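Local coordinates for extracellular sialidase/neuraminidase, putative (Aspergillus fumigatus, PDB 2XZI), which probably hydrolyses alpha-glycosidic linkages of sialic acids, with a preference for the deaminated sugar Kdn, and is built as a beta-propeller exo-sialidase, at residues Thr125-Gly130 with Thr138-Asp144; Trp180-Gly186 with Ile200-Arg205; Phe15-Ala21 with Tyr367-Trp372; His12-Pro16 with Ala327-Ala332. All blocks are in the same frame, centred on the assembly; numbering follows the deposited sequence.

Contact 1: Thr125-Gly130 with Thr138-Asp144; sequences TYSQNG and TVTKKID. With KDM (deamino-alpha-neuraminic acid), chain C.
Lys141 folds its aliphatic chain over one face of the Tyr126 ring, with CE 3.3 Å from Tyr126 CZ. The chain bends twice near its end (chi3 -76°, chi4 -59°), which carries the ammonium back over the ring in a cation-pi contact. It also brings NZ within 2.8 Å of Thr125 OG1, so hydroxyl and ring hold the lysine tip. Beneath this lies the tight part, a two-stranded parallel ladder. Lys141 N donates to Thr125 O, Ser127 N to Lys141 O, and Ile143 N to Ser127 O. Ile143 CD1 fills in against Tyr126 CB at 3.6 Å. On the other face Thr140 OG1 donates to Ser127 OG over 2.7 Å, and Asp132 is a further partner of that serine. Gly130 CA comes 3.5 Å from Lys142 CA, leaving little room for a side chain.

The solvent side is looser. The extended Lys142 lays its methylenes along Gln128 O and Asn129 O, and one water joins its NZ to Asn129 O. On the tyrosine face a second water joins Tyr126 OH to Asp144 OD2, while Asp144 OD1 bonds to Thr146 OG1. Gln128 turns away from the ladder to grip the bound Kdn, OE1 accepting from O7 and NE2 donating to O9 at 2.8 Å. Strands 126-127 and 141-142 form a small parallel sheet within the excursion between strands 115-122 and 152-158, neighbours in one propeller sheet.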
# COMPACT_ATOMS: atom_id res chain seq x y z
N THR A 125 -19.64 -13.27 -5.26
CA THR A 125 -19.63 -14.48 -6.07
C THR A 125 -18.82 -14.29 -7.34
O THR A 125 -18.92 -15.09 -8.27
CB THR A 125 -21.07 -14.93 -6.45
OG1 THR A 125 -21.72 -13.89 -7.18
CG2 THR A 125 -21.88 -15.30 -5.18
N TYR A 126 -18.01 -13.23 -7.37
CA TYR A 126 -17.09 -13.00 -8.49
C TYR A 126 -15.63 -13.09 -8.07
O TYR A 126 -15.29 -12.81 -6.91
CB TYR A 126 -17.34 -11.64 -9.13
CG TYR A 126 -18.66 -11.53 -9.83
CD1 TYR A 126 -19.81 -11.19 -9.13
CD2 TYR A 126 -18.78 -11.80 -11.20
CE1 TYR A 126 -21.04 -11.10 -9.76
CE2 TYR A 126 -20.00 -11.71 -11.84
CZ TYR A 126 -21.12 -11.36 -11.11
OH TYR A 126 -22.35 -11.26 -11.73
N SER A 127 -14.77 -13.48 -9.01
CA SER A 127 -13.33 -13.47 -8.81
C SER A 127 -12.62 -13.09 -10.10
O SER A 127 -13.22 -13.17 -11.17
CB SER A 127 -12.83 -14.83 -8.28
OG SER A 127 -12.95 -15.85 -9.26
N GLN A 128 -11.37 -12.66 -9.99
CA GLN A 128 -10.60 -12.20 -11.14
C GLN A 128 -10.58 -13.23 -12.28
O GLN A 128 -10.84 -12.88 -13.43
CB GLN A 128 -9.18 -11.81 -10.71
CG GLN A 128 -8.37 -11.16 -11.84
CD GLN A 128 -7.08 -10.54 -11.35
OE1 GLN A 128 -6.59 -10.86 -10.26
NE2 GLN A 128 -6.52 -9.64 -12.16
N ASN A 129 -10.30 -14.48 -11.94
CA ASN A 129 -10.22 -15.54 -12.96
C ASN A 129 -11.54 -16.27 -13.19
O ASN A 129 -11.75 -16.84 -14.27
CB ASN A 129 -9.14 -16.55 -12.59
CG ASN A 129 -7.76 -15.93 -12.52
OD1 ASN A 129 -7.41 -15.05 -13.30
ND2 ASN A 129 -6.95 -16.40 -11.57
N GLY A 130 -12.44 -16.24 -12.21
CA GLY A 130 -13.66 -17.04 -12.28
C GLY A 130 -13.40 -18.51 -11.99
O GLY A 130 -12.24 -18.96 -11.99
N THR A 138 -19.69 -22.79 -3.38
CA THR A 138 -20.12 -21.95 -4.51
C THR A 138 -18.95 -21.70 -5.45
O THR A 138 -17.84 -21.44 -5.01
CB THR A 138 -20.64 -20.57 -4.02
OG1 THR A 138 -21.74 -20.75 -3.12
CG2 THR A 138 -21.11 -19.67 -5.19
N VAL A 139 -19.21 -21.78 -6.75
CA VAL A 139 -18.19 -21.55 -7.76
C VAL A 139 -18.34 -20.11 -8.28
O VAL A 139 -19.43 -19.70 -8.66
CB VAL A 139 -18.34 -22.58 -8.91
CG1 VAL A 139 -17.32 -22.36 -10.01
CG2 VAL A 139 -18.23 -24.01 -8.34
N THR A 140 -17.26 -19.33 -8.27
CA THR A 140 -17.35 -17.92 -8.67
C THR A 140 -17.52 -17.72 -10.18
O THR A 140 -17.08 -18.54 -10.98
CB THR A 140 -16.11 -17.10 -8.28
OG1 THR A 140 -14.97 -17.58 -9.00
CG2 THR A 140 -15.86 -17.13 -6.77
N LYS A 141 -18.16 -16.60 -10.53
CA LYS A 141 -18.21 -16.11 -11.90
C LYS A 141 -16.98 -15.23 -12.10
O LYS A 141 -16.49 -14.62 -11.15
CB LYS A 141 -19.47 -15.28 -12.12
CG LYS A 141 -20.78 -16.07 -12.01
CD LYS A 141 -22.00 -15.16 -11.99
CE LYS A 141 -22.20 -14.47 -10.64
NZ LYS A 141 -22.37 -15.41 -9.48
N LYS A 142 -16.50 -15.16 -13.34
CA LYS A 142 -15.39 -14.28 -13.67
C LYS A 142 -15.83 -12.83 -13.65
O LYS A 142 -16.89 -12.49 -14.14
CB LYS A 142 -14.80 -14.65 -15.04
CG LYS A 142 -13.51 -13.91 -15.37
CD LYS A 142 -12.89 -14.36 -16.69
CE LYS A 142 -11.60 -13.58 -16.96
NZ LYS A 142 -10.81 -14.08 -18.12
N ILE A 143 -15.02 -11.97 -13.03
CA ILE A 143 -15.25 -10.54 -13.08
C ILE A 143 -15.48 -10.13 -14.55
O ILE A 143 -14.72 -10.53 -15.44
CB ILE A 143 -14.05 -9.78 -12.46
CG1 ILE A 143 -14.05 -9.94 -10.93
CG2 ILE A 143 -14.06 -8.31 -12.84
CD1 ILE A 143 -15.02 -9.09 -10.18
N ASP A 144 -16.55 -9.38 -14.78
CA ASP A 144 -16.92 -9.01 -16.15
C ASP A 144 -17.31 -7.54 -16.21
O ASP A 144 -17.13 -6.80 -15.24
CB ASP A 144 -18.03 -9.94 -16.69
CG ASP A 144 -19.33 -9.85 -15.90
OD1 ASP A 144 -19.66 -8.79 -15.33
OD2 ASP A 144 -20.05 -10.88 -15.85
C2 KDM C . -2.40 -10.42 -5.92
C1 KDM C . -0.95 -10.82 -5.64
C3 KDM C . -3.03 -9.78 -4.67
C4 KDM C . -4.17 -8.77 -5.00
C5 KDM C . -4.71 -8.86 -6.44
C6 KDM C . -3.53 -8.70 -7.43
C7 KDM C . -3.92 -9.01 -8.89
C8 KDM C . -2.76 -8.66 -9.84
C9 KDM C . -3.11 -9.01 -11.28
O5 KDM C . -5.74 -7.88 -6.67
O1A KDM C . -0.61 -11.01 -4.45
O1B KDM C . -0.22 -10.95 -6.65
O4 KDM C . -5.25 -9.01 -4.10
O6 KDM C . -2.38 -9.55 -7.09
O7 KDM C . -4.23 -10.40 -9.00
O8 KDM C . -2.47 -7.25 -9.79
O9 KDM C . -4.20 -8.15 -11.67
O2 KDM C . -3.06 -11.65 -6.24
O HOH W 1 -22.43 -10.96 -14.49
O HOH W 2 -10.00 -16.64 -16.40

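Contact 2: Trp180-Gly186 with Ile200-Arg205; sequences WAWDAVG and IPAMGR. With KDM (deamino-alpha-neuraminic acid), chain C.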
# COMPACT_ATOMS: atom_id res chain seq x y z
N TRP A 180 -14.98 -1.36 -18.51
CA TRP A 180 -13.98 -2.10 -17.75
C TRP A 180 -14.59 -3.22 -16.91
O TRP A 180 -15.74 -3.13 -16.47
CB TRP A 180 -13.16 -1.14 -16.86
CG TRP A 180 -12.04 -0.41 -17.59
CD1 TRP A 180 -11.99 -0.05 -18.93
CD2 TRP A 180 -10.81 0.03 -17.02
NE1 TRP A 180 -10.81 0.59 -19.21
CE2 TRP A 180 -10.06 0.64 -18.05
CE3 TRP A 180 -10.26 -0.04 -15.73
CZ2 TRP A 180 -8.79 1.19 -17.83
CZ3 TRP A 180 -9.00 0.50 -15.52
CH2 TRP A 180 -8.28 1.12 -16.55
N ALA A 181 -13.80 -4.27 -16.71
CA ALA A 181 -14.18 -5.38 -15.85
C ALA A 181 -13.26 -5.35 -14.63
O ALA A 181 -13.60 -4.72 -13.63
CB ALA A 181 -14.07 -6.70 -16.61
N TRP A 182 -12.07 -5.94 -14.73
CA TRP A 182 -11.10 -5.81 -13.65
C TRP A 182 -10.69 -4.34 -13.49
O TRP A 182 -10.68 -3.57 -14.46
CB TRP A 182 -9.86 -6.69 -13.86
CG TRP A 182 -8.95 -6.68 -12.66
CD1 TRP A 182 -7.74 -6.06 -12.56
CD2 TRP A 182 -9.19 -7.33 -11.40
NE1 TRP A 182 -7.20 -6.28 -11.30
CE2 TRP A 182 -8.08 -7.03 -10.57
CE3 TRP A 182 -10.24 -8.11 -10.88
CZ2 TRP A 182 -7.98 -7.52 -9.26
CZ3 TRP A 182 -10.14 -8.58 -9.56
CH2 TRP A 182 -9.02 -8.28 -8.78
N ASP A 183 -10.39 -3.97 -12.25
CA ASP A 183 -9.83 -2.66 -11.93
C ASP A 183 -9.06 -2.79 -10.63
O ASP A 183 -9.21 -3.78 -9.90
CB ASP A 183 -10.92 -1.57 -11.77
CG ASP A 183 -10.33 -0.17 -11.64
OD1 ASP A 183 -9.21 0.06 -12.17
OD2 ASP A 183 -11.00 0.69 -10.99
N ALA A 184 -8.23 -1.79 -10.35
CA ALA A 184 -7.49 -1.70 -9.09
C ALA A 184 -7.14 -0.26 -8.84
O ALA A 184 -6.83 0.48 -9.78
CB ALA A 184 -6.23 -2.55 -9.12
N VAL A 185 -7.18 0.15 -7.58
CA VAL A 185 -6.55 1.41 -7.15
C VAL A 185 -5.36 1.05 -6.25
O VAL A 185 -5.43 0.08 -5.48
CB VAL A 185 -7.55 2.37 -6.45
CG1 VAL A 185 -8.18 1.72 -5.20
CG2 VAL A 185 -6.91 3.73 -6.16
N GLY A 186 -4.27 1.79 -6.39
CA GLY A 186 -3.05 1.47 -5.64
C GLY A 186 -2.68 -0.01 -5.80
O GLY A 186 -2.62 -0.51 -6.92
N ILE A 200 -3.51 10.03 -7.08
CA ILE A 200 -3.75 8.67 -6.61
C ILE A 200 -3.48 7.70 -7.76
O ILE A 200 -4.10 7.82 -8.83
CB ILE A 200 -5.18 8.52 -6.03
CG1 ILE A 200 -5.42 9.52 -4.87
CG2 ILE A 200 -5.45 7.08 -5.60
CD1 ILE A 200 -5.86 10.96 -5.29
N PRO A 201 -2.56 6.76 -7.57
CA PRO A 201 -2.26 5.84 -8.67
C PRO A 201 -3.31 4.76 -8.77
O PRO A 201 -3.78 4.25 -7.75
CB PRO A 201 -0.91 5.24 -8.28
CG PRO A 201 -0.95 5.22 -6.77
CD PRO A 201 -1.74 6.46 -6.37
N ALA A 202 -3.67 4.39 -9.99
CA ALA A 202 -4.63 3.33 -10.25
C ALA A 202 -4.28 2.56 -11.51
O ALA A 202 -3.33 2.91 -12.23
CB ALA A 202 -6.05 3.89 -10.33
N MET A 203 -5.06 1.51 -11.77
CA MET A 203 -4.82 0.71 -12.97
C MET A 203 -4.99 1.58 -14.23
O MET A 203 -6.03 2.20 -14.41
CB MET A 203 -5.79 -0.47 -13.00
CG MET A 203 -5.82 -1.19 -14.34
SD MET A 203 -6.76 -2.72 -14.18
CE MET A 203 -7.34 -2.98 -15.85
N GLY A 204 -3.95 1.63 -15.06
CA GLY A 204 -4.01 2.35 -16.35
C GLY A 204 -4.20 3.87 -16.26
O GLY A 204 -4.44 4.51 -17.28
N ARG A 205 -4.10 4.46 -15.07
CA ARG A 205 -4.49 5.87 -14.92
C ARG A 205 -4.07 6.42 -13.57
O ARG A 205 -3.85 5.64 -12.63
CB ARG A 205 -6.01 6.00 -15.06
CG ARG A 205 -6.83 5.48 -13.87
CD ARG A 205 -8.21 5.07 -14.35
NE ARG A 205 -9.18 4.75 -13.30
CZ ARG A 205 -9.28 3.59 -12.65
NH1 ARG A 205 -8.41 2.61 -12.83
NH2 ARG A 205 -10.28 3.43 -11.78
C2 KDM C . -2.40 -10.42 -5.92
C1 KDM C . -0.95 -10.82 -5.64
C3 KDM C . -3.03 -9.78 -4.67
C4 KDM C . -4.17 -8.77 -5.00
C5 KDM C . -4.71 -8.86 -6.44
C6 KDM C . -3.53 -8.70 -7.43
C7 KDM C . -3.92 -9.01 -8.89
C8 KDM C . -2.76 -8.66 -9.84
C9 KDM C . -3.11 -9.01 -11.28
O5 KDM C . -5.74 -7.88 -6.67
O1A KDM C . -0.61 -11.01 -4.45
O1B KDM C . -0.22 -10.95 -6.65
O4 KDM C . -5.25 -9.01 -4.10
O6 KDM C . -2.38 -9.55 -7.09
O7 KDM C . -4.23 -10.40 -9.00
O8 KDM C . -2.47 -7.25 -9.79
O9 KDM C . -4.20 -8.15 -11.67
O2 KDM C . -3.06 -11.65 -6.24
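Met203 and Trp180 approach from opposite directions, the methionine bringing its methyl over one face of the indole: CE sits 4.3 Å from the centroid of the six-membered ring, a CH-pi contact. The contact takes in the end of strand 198-202 of a four-stranded propeller sheet, where a type II turn from Ala202 to Arg205 leads into the next strand. With CG anti to the backbone N (chi1 168°) and an extended chain, Met203 reaches between two tryptophans. Its SD makes oblique Met-aromatic contacts with both; the methionine chain crosses the Trp182 side chain at about a right angle, with SD 3.8 Å from CD1. The edge of Trp182 meets the bound Kdn, CZ2 lying 3.4 Å from O5.

Asp183 and Arg205 also cross nearly at right angles. The guanidinium is met end-on, NH1 to OD1 and NH2 to OD2, with both oxygens using their syn sides; the two flat groups are 39° apart, so this bidentate salt bridge is twisted. Leu175 O takes the remaining NE. Backbone bonds from Met203 N to Ala184 O and from Gly186 N to Pro201 O flank the single bridge between Val185 and Ala202. NH1 has a second acceptor inside the turn: Met203 O, 2.9 Å away and in the guanidinium plane, which is reached on a carbonyl lone pair.

Contact 3: Phe15-Ala21 with Tyr367-Trp372; sequences FPLFRSA and YRAIIW. With KDM (deamino-alpha-neuraminic acid), chain D.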
# COMPACT_ATOMS: atom_id res chain seq x y z
N PHE A 15 7.81 -5.30 14.66
CA PHE A 15 6.90 -6.25 15.30
C PHE A 15 5.67 -6.49 14.44
O PHE A 15 5.31 -5.63 13.64
CB PHE A 15 6.53 -5.81 16.74
CG PHE A 15 6.01 -4.40 16.85
CD1 PHE A 15 4.65 -4.12 16.74
CD2 PHE A 15 6.88 -3.36 17.14
CE1 PHE A 15 4.18 -2.80 16.88
CE2 PHE A 15 6.43 -2.05 17.26
CZ PHE A 15 5.07 -1.76 17.12
N PRO A 16 5.00 -7.64 14.62
CA PRO A 16 3.73 -7.83 13.88
C PRO A 16 2.66 -6.83 14.32
O PRO A 16 2.49 -6.58 15.54
CB PRO A 16 3.32 -9.27 14.24
CG PRO A 16 4.57 -9.89 14.83
CD PRO A 16 5.34 -8.80 15.46
N LEU A 17 1.97 -6.24 13.34
CA LEU A 17 0.89 -5.31 13.66
C LEU A 17 -0.49 -5.87 13.32
O LEU A 17 -1.49 -5.51 13.96
CB LEU A 17 1.12 -3.95 12.97
CG LEU A 17 0.12 -2.85 13.29
CD1 LEU A 17 0.13 -2.56 14.80
CD2 LEU A 17 0.40 -1.58 12.48
N PHE A 18 -0.56 -6.72 12.30
CA PHE A 18 -1.81 -7.40 11.97
C PHE A 18 -1.52 -8.89 12.09
O PHE A 18 -0.77 -9.45 11.30
CB PHE A 18 -2.30 -7.02 10.56
CG PHE A 18 -2.69 -5.57 10.43
CD1 PHE A 18 -1.75 -4.60 10.11
CD2 PHE A 18 -4.01 -5.17 10.60
CE1 PHE A 18 -2.12 -3.27 9.98
CE2 PHE A 18 -4.41 -3.84 10.47
CZ PHE A 18 -3.46 -2.87 10.15
N ARG A 19 -2.09 -9.48 13.14
CA ARG A 19 -1.78 -10.84 13.58
C ARG A 19 -2.84 -11.80 13.09
O ARG A 19 -4.01 -11.69 13.47
CB ARG A 19 -1.71 -10.86 15.11
CG ARG A 19 -0.61 -9.94 15.67
CD ARG A 19 -0.60 -9.90 17.21
NE ARG A 19 -0.16 -11.18 17.77
CZ ARG A 19 1.11 -11.51 18.02
NH1 ARG A 19 2.09 -10.65 17.79
NH2 ARG A 19 1.39 -12.72 18.50
N SER A 20 -2.42 -12.73 12.24
CA SER A 20 -3.32 -13.71 11.62
C SER A 20 -3.92 -14.69 12.63
O SER A 20 -3.45 -14.79 13.78
CB SER A 20 -2.59 -14.46 10.49
OG SER A 20 -1.26 -14.77 10.87
N ALA A 21 -4.96 -15.40 12.21
CA ALA A 21 -5.74 -16.26 13.13
C ALA A 21 -4.94 -17.37 13.84
O ALA A 21 -5.36 -17.85 14.89
CB ALA A 21 -6.96 -16.84 12.40
N TYR A 367 -1.43 -18.82 6.38
CA TYR A 367 -1.73 -17.62 7.17
C TYR A 367 -0.83 -16.46 6.77
O TYR A 367 0.38 -16.60 6.65
CB TYR A 367 -1.60 -17.93 8.66
CG TYR A 367 -2.64 -18.92 9.14
CD1 TYR A 367 -3.94 -18.52 9.44
CD2 TYR A 367 -2.32 -20.28 9.28
CE1 TYR A 367 -4.90 -19.43 9.88
CE2 TYR A 367 -3.27 -21.20 9.72
CZ TYR A 367 -4.56 -20.77 10.00
OH TYR A 367 -5.51 -21.68 10.43
N ARG A 368 -1.46 -15.30 6.57
CA ARG A 368 -0.71 -14.11 6.20
C ARG A 368 -0.83 -13.05 7.27
O ARG A 368 -1.94 -12.76 7.74
CB ARG A 368 -1.20 -13.54 4.87
CG ARG A 368 -1.34 -14.55 3.77
CD ARG A 368 -0.01 -15.21 3.41
NE ARG A 368 -0.13 -16.02 2.20
CZ ARG A 368 -0.05 -15.52 0.96
NH1 ARG A 368 0.18 -14.21 0.77
NH2 ARG A 368 -0.19 -16.33 -0.09
N ALA A 369 0.30 -12.46 7.65
CA ALA A 369 0.36 -11.42 8.67
C ALA A 369 1.03 -10.16 8.11
O ALA A 369 1.63 -10.21 7.04
CB ALA A 369 1.08 -11.91 9.92
N ILE A 370 0.92 -9.06 8.83
CA ILE A 370 1.59 -7.82 8.42
C ILE A 370 2.49 -7.28 9.52
O ILE A 370 2.06 -7.11 10.66
CB ILE A 370 0.57 -6.76 7.91
CG1 ILE A 370 -0.22 -7.31 6.72
CG2 ILE A 370 1.29 -5.48 7.54
CD1 ILE A 370 -1.41 -6.43 6.27
N ILE A 371 3.74 -7.03 9.15
CA ILE A 371 4.77 -6.53 10.06
C ILE A 371 4.83 -5.01 9.96
O ILE A 371 4.70 -4.46 8.87
CB ILE A 371 6.16 -7.11 9.68
CG1 ILE A 371 6.19 -8.65 9.74
CG2 ILE A 371 7.30 -6.48 10.52
CD1 ILE A 371 5.37 -9.26 10.81
N TRP A 372 4.99 -4.35 11.11
CA TRP A 372 5.30 -2.93 11.18
C TRP A 372 6.77 -2.70 11.51
O TRP A 372 7.30 -3.28 12.47
CB TRP A 372 4.42 -2.27 12.23
CG TRP A 372 4.76 -0.87 12.63
CD1 TRP A 372 5.18 -0.48 13.87
CD2 TRP A 372 4.64 0.32 11.85
NE1 TRP A 372 5.35 0.89 13.90
CE2 TRP A 372 5.02 1.40 12.68
CE3 TRP A 372 4.26 0.58 10.51
CZ2 TRP A 372 5.02 2.73 12.23
CZ3 TRP A 372 4.27 1.91 10.07
CH2 TRP A 372 4.64 2.96 10.94
C2 KDM D . 6.45 -17.34 -2.69
C1 KDM D . 6.91 -16.09 -3.47
C3 KDM D . 6.90 -17.28 -1.21
C4 KDM D . 6.12 -16.21 -0.43
C5 KDM D . 4.60 -16.35 -0.64
C6 KDM D . 4.26 -16.40 -2.14
C7 KDM D . 2.79 -16.59 -2.59
C8 KDM D . 2.70 -16.56 -4.14
C9 KDM D . 1.28 -16.82 -4.71
O5 KDM D . 3.91 -15.26 -0.01
O1A KDM D . 6.11 -15.60 -4.30
O1B KDM D . 8.06 -15.64 -3.22
O4 KDM D . 6.45 -16.33 0.96
O6 KDM D . 5.01 -17.50 -2.75
O7 KDM D . 2.29 -17.85 -2.10
O8 KDM D . 3.19 -15.31 -4.64
O9 KDM D . 0.26 -16.34 -3.82
O2 KDM D . 7.02 -18.51 -3.29
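Trp372 turns the edge of its indole toward the face of the Phe15 ring, an offset edge-to-face pair with planes at 67° and CD1 3.5 Å from Phe15 CZ. Its CG, anti to the backbone N (chi1 169°), lays the indole alongside Phe15, and NE1 bonds to Gly82 O. Farther along, the Arg368 guanidinium has O5 of the second bound Kdn over one face and O9 at its edge, without a hydrogen bond to the sugar; Asp356 pairs with its NE.

Phe15 and Trp372 sit on an antiparallel ladder joining the N-terminal strand 12-18 to strand 368-375. It brings chain ends together in one propeller sheet, the closure known from sialidase propellers. The two form a hydrogen-bonded pair, then a classic beta bulge intervenes: Leu17 and Phe18 both face Ile370. Leu17 CB packs on Trp372 CB. Phe18 runs alongside Ile370, with Phe18 CD1 3.9 Å from Ile370 CB. At the far end Ser20 CB approaches Arg368 O at 3.3 Å.

The bulge hangs on Ile370 O, which accepts from Leu17 N at 2.8 Å and from Phe18 N at 3.1 Å, both donors in the carbonyl plane and the second on a lone pair, its N-H...O angle a nearly straight 175°.

Contact 4: His12-Pro16 with Ala327-Ala332; sequences HDEFP and AKVSGA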
# COMPACT_ATOMS: atom_id res chain seq x y z
N HIS A 12 16.33 0.87 14.47
CA HIS A 12 15.27 0.04 13.89
C HIS A 12 14.52 -0.67 14.99
O HIS A 12 15.09 -1.07 16.02
CB HIS A 12 15.86 -1.02 12.94
CG HIS A 12 16.58 -2.12 13.65
ND1 HIS A 12 15.95 -3.28 14.04
CD2 HIS A 12 17.87 -2.24 14.05
CE1 HIS A 12 16.82 -4.07 14.65
NE2 HIS A 12 17.99 -3.46 14.67
N ASP A 13 13.23 -0.84 14.77
CA ASP A 13 12.43 -1.77 15.58
C ASP A 13 11.32 -2.31 14.70
O ASP A 13 10.94 -1.70 13.70
CB ASP A 13 11.89 -1.11 16.86
CG ASP A 13 11.75 -2.10 18.04
OD1 ASP A 13 11.70 -3.33 17.85
OD2 ASP A 13 11.68 -1.62 19.19
N GLU A 14 10.80 -3.47 15.08
CA GLU A 14 9.89 -4.18 14.22
C GLU A 14 9.07 -5.16 15.03
O GLU A 14 9.56 -5.76 15.99
CB GLU A 14 10.67 -4.89 13.11
CG GLU A 14 11.80 -5.80 13.58
CD GLU A 14 13.10 -5.08 13.95
OE1 GLU A 14 13.42 -4.03 13.35
OE2 GLU A 14 13.81 -5.57 14.84
N PHE A 15 7.81 -5.30 14.66
CA PHE A 15 6.90 -6.25 15.30
C PHE A 15 5.67 -6.49 14.44
O PHE A 15 5.31 -5.63 13.64
CB PHE A 15 6.53 -5.81 16.74
CG PHE A 15 6.01 -4.40 16.85
CD1 PHE A 15 4.65 -4.12 16.74
CD2 PHE A 15 6.88 -3.36 17.14
CE1 PHE A 15 4.18 -2.80 16.88
CE2 PHE A 15 6.43 -2.05 17.26
CZ PHE A 15 5.07 -1.76 17.12
N PRO A 16 5.00 -7.64 14.62
CA PRO A 16 3.73 -7.83 13.88
C PRO A 16 2.66 -6.83 14.32
O PRO A 16 2.49 -6.58 15.54
CB PRO A 16 3.32 -9.27 14.24
CG PRO A 16 4.57 -9.89 14.83
CD PRO A 16 5.34 -8.80 15.46
N ALA A 327 17.23 -6.99 9.89
CA ALA A 327 16.51 -6.74 11.14
C ALA A 327 15.28 -7.67 11.14
O ALA A 327 14.14 -7.21 11.12
CB ALA A 327 16.09 -5.27 11.22
N LYS A 328 15.52 -8.98 11.17
CA LYS A 328 14.45 -9.96 11.01
C LYS A 328 13.49 -9.97 12.20
O LYS A 328 13.88 -9.73 13.36
CB LYS A 328 15.02 -11.37 10.77
CG LYS A 328 14.03 -12.35 10.13
CD LYS A 328 14.55 -13.80 10.14
CE LYS A 328 13.54 -14.77 9.51
NZ LYS A 328 13.49 -14.68 8.01
N VAL A 329 12.22 -10.24 11.89
CA VAL A 329 11.17 -10.49 12.86
C VAL A 329 11.01 -12.00 13.01
O VAL A 329 11.03 -12.75 12.02
CB VAL A 329 9.81 -9.88 12.41
CG1 VAL A 329 8.68 -10.26 13.36
CG2 VAL A 329 9.92 -8.39 12.30
N SER A 330 10.84 -12.44 14.26
CA SER A 330 10.63 -13.85 14.56
C SER A 330 9.18 -14.08 14.98
O SER A 330 8.57 -13.24 15.65
CB SER A 330 11.59 -14.30 15.67
OG SER A 330 12.93 -14.14 15.25
N GLY A 331 8.63 -15.22 14.55
CA GLY A 331 7.31 -15.68 14.98
C GLY A 331 6.13 -15.17 14.16
O GLY A 331 4.97 -15.37 14.54
N ALA A 332 6.43 -14.52 13.04
CA ALA A 332 5.39 -13.93 12.20
C ALA A 332 5.49 -14.40 10.75
O ALA A 332 4.97 -13.76 9.84
CB ALA A 332 5.45 -12.41 12.28
O HOH W 3 15.54 -7.53 14.49
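Glu14 meets Val329 and Ala327 along its whole length. Its CB lies 3.7 Å from Val329 CG2, and CG comes closer to the same methyl, at 3.4 Å; the two side chains slide past each other in opposite directions. CG stands between the backbone N and the carbonyl carbon (chi1 53°), and a bend at chi2 (-80°) then swings the carboxylate back toward His12. On the way CD passes 3.7 Å from Ala327 O. At the tip the two oxygens do different work. OE1 rests near the methyl of Ala327 and accepts from His12 ND1 over 2.7 Å, using its syn lone pair; the oxygen lies almost in the imidazole plane and the N-H...O angle is 170°. Ring and carboxylate therefore hold each other's rotation. OE2 accepts a hydrogen bond from a water that also donates to Lys328 O, a water bridge between the two segments.

Strand 12-16 is an outer strand of the propeller sheet it shares with 368-375, and the loop 327-332, leading into strand 334-343 at the sheet's opposite border, runs beside it in nearly the same direction. Strand 12-18 pairs antiparallel with 368-375, and the loop packs on side chains of that strand: Val329 touches Ile371 and Arg373, whose guanidinium takes Ala327 O and makes a long, weak ion pair with Glu14.

The remaining packing is apolar. Ala327 CB sits over one face of the His12 ring, 3.9 Å from its centroid, in a CH-pi contact. At the other end the Pro16 ring meets two residues of the loop, with CD near Val329 CG1 and CG 3.7 Å from Ala332 CB.

Contacts 3 and 4 share Phe15 and Pro16 of strand 12-18; their centres are 10 Å apart and they touch where Ile371 packs on Ala332 and Val329. Both join the N-terminal strand to residues more than 300 positions later, so contacts 1 and 2 are nested inside the loops they close. Those two follow in series along the chain, centres 18 Å apart, with Gln128 packing on Trp182 and both residues lining the same Kdn pocket. Contact 2 lies across the chain's centre from contacts 3 and 4, its centre about 26 Å from that of contact 3. Contact 3 completes the last propeller sheet and reaches the second Kdn site through Arg368, while contacts 1 and 2 supply two walls of the first.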